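PDB 6GRH: microcin B17-processing protein McbB from Escherichia coli str. K-12 substr. MG1655, which is needed to process the inactive precursor of microcin B17, McbA, into the active antibiotic peptide. Local coordinates for residues E78-T82 against T83-N87; Y172-E176 against S177-D181. All coordinates share one frame; numbering follows the deposited sequence.

Overall arrangement
Both contacts are tight local reversals of the chain, and both are largely buried, but they belong to different parts of the protein. Contact 1 closes helix 73-82 and leads into strand 86-88, the last in sequence of the five strands of an antiparallel sheet; contact 2 is a beta hairpin within the seven-stranded mixed sheet, with the side chain of Asp181 about 9 Å from the zinc ion. Their centres lie 38 Å apart on opposite sides of the chain's centre, with nearest atoms about 22 Å apart, and they share no element. In contact 1 carbonyls at a helix end are capped and mostly aliphatic groups pack round them, whereas contact 2 adds a buried polar network and aromatic side chains to regular strand pairing.

Contact 1. Residues E78-T82 against T83-N87; sequences EFLIT and TGVIN
Thr83 folds back on Phe79 at the end of the helix, and its backbone and side chain both bind the same carbonyl. Thr83 N donates to Phe79 O at 3.0 Å, and Thr83 OG1 donates to Phe79 O at 2.7 Å from the opposite face of the carbonyl plane. The hydroxyl gets there because chi1 of 60° sets OG1 between the backbone N and the carbonyl carbon. Thr82 repeats the pattern with Glu78 O, where OG1 bonds at 2.7 Å. Threonine suits both places, since its hydroxyl is satisfied by the helix backbone.

Gly84 ends the helix in a Schellman motif, whose two bonds run from Val85 N to Leu80 O at 2.9 Å and from Gly84 N to Ile81 O at 3.3 Å. The positive phi of Gly84, 91°, would press a side chain against the preceding carbonyl oxygen, and glycine avoids this. Ile86 N also donates to Leu80 O, from above its plane. A water donates to both Ile81 O and Ile86 O, bridging helix end and strand start.

Among the apolar contacts, Thr83 CG2 sits over one face of the Phe79 ring, 4.0 Å from its centroid, a CH-pi contact. Ile86 lays CG1 against Ile81 CG1 at 3.7 Å and its CD1 against Leu80 CB, while Leu80 CD2 meets Val85 CB. Leu80, Val85 and Ile86 are buried, which suits aliphatic side chains.

Helix 41-52 covers Phe79, Leu80 and Val85, strands 26-31 and 34-38 flank Thr83, and Val85 and Asn87 pair through their backbones with strand 13-23.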
ATOM      1  N   GLU B  78       2.359 -20.656  42.778  1.00 35.81           N
ATOM      2  CA  GLU B  78       2.736 -21.421  41.583  1.00 36.68           C
ATOM      3  C   GLU B  78       1.509 -22.008  40.860  1.00 34.20           C
ATOM      4  O   GLU B  78       1.427 -21.993  39.624  1.00 32.77           O
ATOM      5  CB  GLU B  78       3.703 -22.552  41.965  1.00 40.24           C
ATOM      6  CG  GLU B  78       4.403 -23.174  40.773  1.00 43.16           C
ATOM      7  CD  GLU B  78       5.333 -24.317  41.163  1.00 46.95           C
ATOM      8  OE1 GLU B  78       5.406 -24.707  42.365  1.00 50.49           O
ATOM      9  OE2 GLU B  78       6.003 -24.831  40.240  1.00 50.53           O
ATOM     10  N   PHE B  79       0.568 -22.525  41.637  1.00 33.17           N
ATOM     11  CA  PHE B  79      -0.694 -23.035  41.092  1.00 31.67           C
ATOM     12  C   PHE B  79      -1.486 -21.909  40.414  1.00 30.50           C
ATOM     13  O   PHE B  79      -1.943 -22.059  39.281  1.00 29.21           O
ATOM     14  CB  PHE B  79      -1.529 -23.701  42.196  1.00 32.16           C
ATOM     15  CG  PHE B  79      -2.905 -24.099  41.757  1.00 31.50           C
ATOM     16  CD1 PHE B  79      -3.115 -25.306  41.107  1.00 31.85           C
ATOM     17  CD2 PHE B  79      -3.975 -23.249  41.927  1.00 31.36           C
ATOM     18  CE1 PHE B  79      -4.372 -25.684  40.693  1.00 31.11           C
ATOM     19  CE2 PHE B  79      -5.242 -23.622  41.494  1.00 31.05           C
ATOM     20  CZ  PHE B  79      -5.434 -24.846  40.896  1.00 30.80           C
ATOM     21  N   LEU B  80      -1.627 -20.787  41.115  1.00 29.82           N
ATOM     22  CA  LEU B  80      -2.413 -19.667  40.616  1.00 29.48           C
ATOM     23  C   LEU B  80      -1.802 -19.064  39.356  1.00 29.11           C
ATOM     24  O   LEU B  80      -2.530 -18.652  38.473  1.00 28.27           O
ATOM     25  CB  LEU B  80      -2.573 -18.597  41.707  1.00 29.65           C
ATOM     26  CG  LEU B  80      -3.399 -19.036  42.934  1.00 30.32           C
ATOM     27  CD1 LEU B  80      -3.287 -18.031  44.071  1.00 31.18           C
ATOM     28  CD2 LEU B  80      -4.851 -19.269  42.581  1.00 29.86           C
ATOM     29  N   ILE B  81      -0.467 -19.021  39.284  1.00 30.16           N
ATOM     30  CA  ILE B  81       0.234 -18.476  38.138  1.00 30.64           C
ATOM     31  C   ILE B  81       0.148 -19.443  36.944  1.00 30.76           C
ATOM     32  O   ILE B  81      -0.154 -19.014  35.820  1.00 30.05           O
ATOM     33  CB  ILE B  81       1.723 -18.179  38.434  1.00 31.92           C
ATOM     34  CG1 ILE B  81       1.831 -16.950  39.351  1.00 33.11           C
ATOM     35  CG2 ILE B  81       2.516 -17.929  37.142  1.00 31.90           C
ATOM     36  CD1 ILE B  81       3.176 -16.816  40.038  1.00 34.48           C
ATOM     37  N   THR B  82       0.449 -20.714  37.190  1.00 31.70           N
ATOM     38  CA  THR B  82       0.539 -21.691  36.097  1.00 32.19           C
ATOM     39  C   THR B  82      -0.817 -21.953  35.469  1.00 31.33           C
ATOM     40  O   THR B  82      -0.882 -22.115  34.263  1.00 31.75           O
ATOM     41  CB  THR B  82       1.198 -23.016  36.519  1.00 33.63           C
ATOM     42  OG1 THR B  82       0.524 -23.555  37.664  1.00 36.14           O
ATOM     43  CG2 THR B  82       2.655 -22.809  36.842  1.00 34.20           C
ATOM     44  N   THR B  83      -1.893 -21.929  36.263  1.00 30.05           N
ATOM     45  CA  THR B  83      -3.248 -22.144  35.745  1.00 29.00           C
ATOM     46  C   THR B  83      -3.889 -20.944  35.065  1.00 27.90           C
ATOM     47  O   THR B  83      -4.923 -21.126  34.434  1.00 27.70           O
ATOM     48  CB  THR B  83      -4.211 -22.667  36.841  1.00 29.41           C
ATOM     49  OG1 THR B  83      -4.299 -21.714  37.935  1.00 28.69           O
ATOM     50  CG2 THR B  83      -3.766 -24.026  37.344  1.00 30.08           C
ATOM     51  N   GLY B  84      -3.308 -19.740  35.193  1.00 27.00           N
ATOM     52  CA  GLY B  84      -3.821 -18.517  34.559  1.00 26.47           C
ATOM     53  C   GLY B  84      -4.800 -17.692  35.393  1.00 26.69           C
ATOM     54  O   GLY B  84      -5.627 -16.966  34.842  1.00 26.01           O
ATOM     55  N   VAL B  85      -4.727 -17.822  36.726  1.00 26.92           N
ATOM     56  CA  VAL B  85      -5.569 -17.053  37.636  1.00 27.12           C
ATOM     57  C   VAL B  85      -4.925 -15.691  37.918  1.00 27.42           C
ATOM     58  O   VAL B  85      -5.623 -14.681  37.986  1.00 26.68           O
ATOM     59  CB  VAL B  85      -5.838 -17.785  38.967  1.00 27.47           C
ATOM     60  CG1 VAL B  85      -6.770 -16.970  39.861  1.00 27.49           C
ATOM     61  CG2 VAL B  85      -6.462 -19.154  38.735  1.00 27.83           C
ATOM     62  N   ILE B  86      -3.611 -15.688  38.124  1.00 28.63           N
ATOM     63  CA  ILE B  86      -2.851 -14.462  38.371  1.00 29.91           C
ATOM     64  C   ILE B  86      -1.580 -14.429  37.512  1.00 30.91           C
ATOM     65  O   ILE B  86      -1.147 -15.464  37.000  1.00 29.72           O
ATOM     66  CB  ILE B  86      -2.472 -14.262  39.871  1.00 30.41           C
ATOM     67  CG1 ILE B  86      -1.340 -15.204  40.307  1.00 31.56           C
ATOM     68  CG2 ILE B  86      -3.689 -14.421  40.777  1.00 30.63           C
ATOM     69  CD1 ILE B  86      -0.997 -15.135  41.777  1.00 32.75           C
ATOM     70  N   ASN B  87      -0.994 -13.241  37.341  1.00 32.27           N
ATOM     71  CA  ASN B  87       0.416 -13.184  36.976  1.00 35.31           C
ATOM     72  C   ASN B  87       1.128 -12.114  37.755  1.00 36.75           C
ATOM     73  O   ASN B  87       0.490 -11.291  38.396  1.00 38.58           O
ATOM     74  CB  ASN B  87       0.649 -13.082  35.461  1.00 36.33           C
ATOM     75  CG  ASN B  87       0.202 -11.776  34.859  1.00 37.64           C
ATOM     76  OD1 ASN B  87       0.015 -11.697  33.645  1.00 41.77           O
ATOM     77  ND2 ASN B  87       0.059 -10.749  35.662  1.00 39.50           N
TER
HETATM   78  O   HOH W   1      -0.402 -16.667  34.621  1.00 30.21           O

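Contact 2. Residues Y172-E176 against S177-D181; sequences YYLKE and SFRID
Strands 172-174 and 177-180 run antiparallel, with Tyr172 and Arg179 as one hydrogen-bonded pair, Leu174 and Ser177 as another, and Tyr173 and Phe178 as the non-hydrogen-bonded pair between them. On the face carrying Tyr172, Arg179 lays CB over the tyrosine ring, 3.9 Å from its centroid, and the bend of the arginine chain at chi2 (-73°) carries the guanidinium on toward Ser177. Beyond that pair, Tyr172 OH donates to Asp181 OD1 at 2.8 Å, on the syn lone pair. Both carboxylate oxygens of this buried aspartate thus have hydrogen-bond partners, the tyrosine hydroxyl on OD1 and His193 and Gln170 on OD2.

The strands are joined by a type II' turn from Leu174 to Ser177, making a beta hairpin with a two-residue loop, Lys175 and Glu176, where long polar side chains can reach solvent. Ser177 suits the end of this turn: its OG donates to Leu174 O at 2.7 Å, in the carbonyl plane, while its N reaches the same oxygen from above that plane. Arg179 NE in turn donates to Ser177 OG at 3.0 Å. A water links Leu174 O to Arg179 NH2, and Trp200 of helix 193-204 makes a cation-pi contact with the arginine.

On the other face Phe178 CD1 lies over the Tyr173 ring, 3.4 Å from Tyr173 CE1, with ring planes 33° apart. Tyr173 OH bonds Ser242 OG, and Leu245 and Ile246 of helix 236-254 pack against Phe178.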
ATOM      1  N   TYR B 172     -12.439   9.384  17.695  1.00 23.27           N
ATOM      2  CA  TYR B 172     -13.425  10.198  16.979  1.00 23.95           C
ATOM      3  C   TYR B 172     -14.005   9.326  15.848  1.00 24.04           C
ATOM      4  O   TYR B 172     -13.518   8.212  15.601  1.00 22.73           O
ATOM      5  CB  TYR B 172     -12.771  11.502  16.423  1.00 24.18           C
ATOM      6  CG  TYR B 172     -11.561  11.236  15.583  1.00 23.47           C
ATOM      7  CD1 TYR B 172     -10.319  11.039  16.162  1.00 23.38           C
ATOM      8  CD2 TYR B 172     -11.671  11.085  14.206  1.00 23.95           C
ATOM      9  CE1 TYR B 172      -9.207  10.753  15.403  1.00 23.33           C
ATOM     10  CE2 TYR B 172     -10.570  10.788  13.435  1.00 23.41           C
ATOM     11  CZ  TYR B 172      -9.349  10.624  14.027  1.00 23.31           C
ATOM     12  OH  TYR B 172      -8.270  10.300  13.275  1.00 23.57           O
ATOM     13  N   TYR B 173     -15.035   9.840  15.190  1.00 24.98           N
ATOM     14  CA  TYR B 173     -15.764   9.120  14.181  1.00 25.58           C
ATOM     15  C   TYR B 173     -15.585   9.801  12.841  1.00 26.39           C
ATOM     16  O   TYR B 173     -15.551  11.007  12.751  1.00 26.15           O
ATOM     17  CB  TYR B 173     -17.233   9.006  14.562  1.00 26.19           C
ATOM     18  CG  TYR B 173     -17.421   8.281  15.876  1.00 25.92           C
ATOM     19  CD1 TYR B 173     -17.614   6.902  15.915  1.00 25.46           C
ATOM     20  CD2 TYR B 173     -17.365   8.978  17.096  1.00 26.08           C
ATOM     21  CE1 TYR B 173     -17.776   6.229  17.129  1.00 25.31           C
ATOM     22  CE2 TYR B 173     -17.522   8.322  18.314  1.00 26.23           C
ATOM     23  CZ  TYR B 173     -17.722   6.935  18.326  1.00 25.80           C
ATOM     24  OH  TYR B 173     -17.861   6.289  19.534  1.00 26.09           O
ATOM     25  N   LEU B 174     -15.441   8.999  11.796  1.00 27.16           N
ATOM     26  CA  LEU B 174     -15.281   9.512  10.451  1.00 28.55           C
ATOM     27  C   LEU B 174     -16.025   8.569   9.549  1.00 29.36           C
ATOM     28  O   LEU B 174     -15.698   7.377   9.521  1.00 27.89           O
ATOM     29  CB  LEU B 174     -13.808   9.578  10.040  1.00 28.71           C
ATOM     30  CG  LEU B 174     -13.501   9.941   8.574  1.00 29.56           C
ATOM     31  CD1 LEU B 174     -14.069  11.293   8.226  1.00 30.71           C
ATOM     32  CD2 LEU B 174     -11.996   9.880   8.365  1.00 29.28           C
ATOM     33  N   LYS B 175     -17.042   9.111   8.884  1.00 30.65           N
ATOM     34  CA  LYS B 175     -17.938   8.378   7.994  1.00 33.36           C
ATOM     35  C   LYS B 175     -18.583   7.200   8.730  1.00 33.31           C
ATOM     36  O   LYS B 175     -19.336   7.431   9.670  1.00 32.93           O
ATOM     37  CB  LYS B 175     -17.185   8.002   6.708  1.00 34.84           C
ATOM     38  CG  LYS B 175     -16.799   9.254   5.926  1.00 36.64           C
ATOM     39  CD  LYS B 175     -16.281   8.895   4.542  1.00 38.95           C
ATOM     40  CE  LYS B 175     -16.039  10.133   3.692  1.00 41.15           C
ATOM     41  NZ  LYS B 175     -16.225   9.797   2.253  1.00 43.30           N
ATOM     42  N   GLU B 176     -18.258   5.955   8.376  1.00 33.57           N
ATOM     43  CA  GLU B 176     -18.811   4.794   9.089  1.00 33.15           C
ATOM     44  C   GLU B 176     -17.772   4.138   9.996  1.00 30.12           C
ATOM     45  O   GLU B 176     -17.933   2.969  10.363  1.00 28.74           O
ATOM     46  CB  GLU B 176     -19.355   3.787   8.074  1.00 36.57           C
ATOM     47  CG  GLU B 176     -20.493   4.342   7.246  1.00 41.48           C
ATOM     48  CD  GLU B 176     -20.955   3.410   6.138  1.00 46.55           C
ATOM     49  OE1 GLU B 176     -20.106   2.739   5.499  1.00 49.89           O
ATOM     50  OE2 GLU B 176     -22.184   3.368   5.899  1.00 51.53           O
ATOM     51  N   SER B 177     -16.699   4.857  10.343  1.00 27.81           N
ATOM     52  CA  SER B 177     -15.649   4.305  11.170  1.00 26.96           C
ATOM     53  C   SER B 177     -15.485   4.993  12.509  1.00 25.67           C
ATOM     54  O   SER B 177     -15.796   6.191  12.669  1.00 25.86           O
ATOM     55  CB  SER B 177     -14.308   4.344  10.452  1.00 27.42           C
ATOM     56  OG  SER B 177     -13.837   5.680  10.350  1.00 28.77           O
ATOM     57  N   PHE B 178     -14.972   4.216  13.446  1.00 24.07           N
ATOM     58  CA  PHE B 178     -14.439   4.717  14.710  1.00 23.35           C
ATOM     59  C   PHE B 178     -12.913   4.663  14.567  1.00 22.78           C
ATOM     60  O   PHE B 178     -12.335   3.633  14.233  1.00 22.34           O
ATOM     61  CB  PHE B 178     -14.955   3.873  15.859  1.00 22.88           C
ATOM     62  CG  PHE B 178     -14.438   4.291  17.212  1.00 22.65           C
ATOM     63  CD1 PHE B 178     -14.519   5.605  17.624  1.00 22.79           C
ATOM     64  CD2 PHE B 178     -13.841   3.363  18.048  1.00 22.48           C
ATOM     65  CE1 PHE B 178     -14.029   5.993  18.858  1.00 22.93           C
ATOM     66  CE2 PHE B 178     -13.354   3.737  19.289  1.00 22.17           C
ATOM     67  CZ  PHE B 178     -13.442   5.060  19.698  1.00 22.21           C
ATOM     68  N   ARG B 179     -12.261   5.788  14.799  1.00 22.99           N
ATOM     69  CA  ARG B 179     -10.808   5.915  14.671  1.00 23.17           C
ATOM     70  C   ARG B 179     -10.158   6.102  16.018  1.00 22.86           C
ATOM     71  O   ARG B 179     -10.589   6.944  16.802  1.00 23.47           O
ATOM     72  CB  ARG B 179     -10.470   7.143  13.827  1.00 24.13           C
ATOM     73  CG  ARG B 179     -11.053   7.098  12.434  1.00 25.52           C
ATOM     74  CD  ARG B 179     -10.310   6.100  11.599  1.00 26.22           C
ATOM     75  NE  ARG B 179     -10.872   6.044  10.249  1.00 27.42           N
ATOM     76  CZ  ARG B 179     -10.276   5.495   9.192  1.00 28.07           C
ATOM     77  NH1 ARG B 179      -9.058   4.960   9.270  1.00 27.89           N
ATOM     78  NH2 ARG B 179     -10.910   5.523   8.031  1.00 29.14           N
ATOM     79  N   ILE B 180      -9.104   5.348  16.279  1.00 22.41           N
ATOM     80  CA  ILE B 180      -8.282   5.593  17.436  1.00 22.55           C
ATOM     81  C   ILE B 180      -6.899   5.888  16.870  1.00 22.23           C
ATOM     82  O   ILE B 180      -6.275   5.027  16.250  1.00 21.56           O
ATOM     83  CB  ILE B 180      -8.218   4.390  18.393  1.00 22.64           C
ATOM     84  CG1 ILE B 180      -9.624   4.014  18.898  1.00 22.99           C
ATOM     85  CG2 ILE B 180      -7.260   4.695  19.545  1.00 22.68           C
ATOM     86  CD1 ILE B 180      -9.644   2.695  19.629  1.00 23.30           C
ATOM     87  N   ASP B 181      -6.405   7.100  17.100  1.00 22.12           N
ATOM     88  CA  ASP B 181      -5.089   7.448  16.606  1.00 22.09           C
ATOM     89  C   ASP B 181      -4.013   6.652  17.327  1.00 21.83           C
ATOM     90  O   ASP B 181      -4.209   6.141  18.437  1.00 22.38           O
ATOM     91  CB  ASP B 181      -4.807   8.954  16.768  1.00 22.46           C
ATOM     92  CG  ASP B 181      -5.672   9.819  15.891  1.00 22.99           C
ATOM     93  OD1 ASP B 181      -6.274   9.303  14.896  1.00 22.58           O
ATOM     94  OD2 ASP B 181      -5.747  11.047  16.211  1.00 23.65           O
TER
HETATM   95  O   HOH W   2     -13.501   6.547   7.494  1.00 43.55           O